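Local atomic coordinates of type II secretion pathway related protein (Escherichia coli, PDB entry 3SOL), a protein that is the pilotin of the type II secretion system and probably binds secretin subunits and guides them to the outer membrane. Residues V14-Y19 and S60-Y64. Numbering follows the deposited sequence.
Sequences VSATRY and SDDIY
The guanidinium of Arg18 lies flat over one face of the Tyr64 ring, the two planes only 4° apart and CZ 4.0 Å from the ring centroid, a stacked cation-pi pair. The same face takes a CH-pi contact from Arg18 CD, 3.9 Å from the centroid; with CG anti to the backbone N and the chain extended from there to NE, the aliphatic part and the head both lie over the ring. At the ring's edge, in its plane, sits the backbone O of Ser15, 3.8 Å from Tyr64 CD1. The Tyr19 ring meets Tyr64 obliquely, the planes 54° apart, and Tyr19 CD1 lies 3.6 Å from Tyr64 CE1. Beyond the stack, Arg18 NH1 forms a salt bridge with Asp61 OD1 at 3.0 Å, the guanidinium and carboxylate planes steeply inclined; it also donates to a water hydrogen-bonded to Ser60 OG, so ring, carboxylate and water together should restrain the guanidinium's rotation. Deeper in, the helices meet through Ser15 and Ser60, flanked by Val14 and Ile63. Ser60 OG, anti to its own nitrogen, lies against the Ser15 backbone and CB, 3.0 Å from Ser15 N without the angle for a hydrogen bond, with Val14 CG1 beside it. Ser15 OG touches Ile63 CG2 at 3.2 Å and bonds to the carbonyls of Ser12 and Ala11. Tyr64 OH bonds to Arg23, Tyr19 OH to Glu74 and Lys77 of helix 74-84. In this all-helical pilotin domain, segments 14-19 and 60-64, on helices 5-23 and 53-69, cross at -55° with axes 8.7 Å apart at closest approach; Ile56, and Ile35 and Ala39 of helix 32-45, pack against Val14.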
# COMPACT_ATOMS: atom_id res chain seq x y z
N VAL A 14 -1.49 0.14 -0.35
CA VAL A 14 -0.49 0.63 -1.31
C VAL A 14 0.39 1.76 -0.72
O VAL A 14 1.60 1.76 -0.91
CB VAL A 14 -1.16 1.03 -2.64
CG1 VAL A 14 -0.22 1.83 -3.55
CG2 VAL A 14 -1.66 -0.24 -3.37
N SER A 15 -0.21 2.71 0.01
CA SER A 15 0.56 3.82 0.61
C SER A 15 1.50 3.33 1.71
O SER A 15 2.62 3.81 1.83
CB SER A 15 -0.34 4.90 1.19
OG SER A 15 -1.18 4.32 2.16
N ALA A 16 1.04 2.37 2.51
CA ALA A 16 1.86 1.77 3.55
C ALA A 16 3.06 1.02 2.94
O ALA A 16 4.17 1.05 3.48
CB ALA A 16 1.00 0.81 4.41
N THR A 17 2.83 0.38 1.80
CA THR A 17 3.87 -0.35 1.10
C THR A 17 4.90 0.64 0.54
O THR A 17 6.11 0.41 0.62
CB THR A 17 3.26 -1.25 -0.02
OG1 THR A 17 2.30 -2.15 0.59
CG2 THR A 17 4.32 -2.05 -0.68
N ARG A 18 4.42 1.76 0.00
CA ARG A 18 5.32 2.86 -0.41
C ARG A 18 6.13 3.40 0.78
O ARG A 18 7.34 3.67 0.67
CB ARG A 18 4.53 3.96 -1.06
CG ARG A 18 5.33 5.18 -1.42
CD ARG A 18 4.37 6.21 -2.02
NE ARG A 18 5.05 7.43 -2.41
CZ ARG A 18 4.44 8.52 -2.89
NH1 ARG A 18 3.11 8.55 -3.03
NH2 ARG A 18 5.17 9.57 -3.24
N TYR A 19 5.48 3.56 1.91
CA TYR A 19 6.17 4.00 3.12
C TYR A 19 7.28 3.02 3.51
O TYR A 19 8.38 3.45 3.83
CB TYR A 19 5.17 4.20 4.27
CG TYR A 19 5.56 5.34 5.20
CD1 TYR A 19 4.98 6.58 5.05
CD2 TYR A 19 6.50 5.16 6.21
CE1 TYR A 19 5.31 7.64 5.89
CE2 TYR A 19 6.85 6.24 7.06
CZ TYR A 19 6.24 7.46 6.88
OH TYR A 19 6.52 8.55 7.67
N SER A 60 -3.73 6.86 -2.74
CA SER A 60 -2.55 6.40 -2.02
C SER A 60 -1.56 7.55 -1.81
O SER A 60 -0.96 7.67 -0.74
CB SER A 60 -1.89 5.23 -2.74
OG SER A 60 -0.72 4.81 -2.06
N ASP A 61 -1.41 8.39 -2.84
CA ASP A 61 -0.56 9.59 -2.77
C ASP A 61 -0.99 10.51 -1.64
O ASP A 61 -0.16 11.03 -0.89
CB ASP A 61 -0.60 10.39 -4.09
CG ASP A 61 0.12 9.68 -5.24
OD1 ASP A 61 0.87 8.71 -5.00
OD2 ASP A 61 -0.07 10.12 -6.40
N ASP A 62 -2.30 10.72 -1.52
CA ASP A 62 -2.85 11.62 -0.51
C ASP A 62 -2.69 11.05 0.90
O ASP A 62 -2.36 11.78 1.83
CB ASP A 62 -4.33 11.87 -0.79
CG ASP A 62 -4.55 12.72 -2.04
OD1 ASP A 62 -3.63 13.46 -2.46
OD2 ASP A 62 -5.66 12.64 -2.58
N ILE A 63 -2.92 9.74 1.04
CA ILE A 63 -2.70 9.05 2.30
C ILE A 63 -1.23 9.11 2.68
O ILE A 63 -0.90 9.33 3.85
CB ILE A 63 -3.16 7.58 2.24
CG1 ILE A 63 -4.69 7.50 2.08
CG2 ILE A 63 -2.73 6.83 3.50
CD1 ILE A 63 -5.20 6.14 1.66
N TYR A 64 -0.35 8.92 1.71
CA TYR A 64 1.07 8.92 2.00
C TYR A 64 1.51 10.23 2.66
O TYR A 64 2.28 10.23 3.63
CB TYR A 64 1.85 8.69 0.72
CG TYR A 64 3.35 8.58 0.93
CD1 TYR A 64 3.92 7.39 1.35
CD2 TYR A 64 4.19 9.66 0.67
CE1 TYR A 64 5.29 7.27 1.52
CE2 TYR A 64 5.57 9.55 0.84
CZ TYR A 64 6.10 8.34 1.26
OH TYR A 64 7.45 8.20 1.44
O HOH W 1 1.43 6.23 -3.55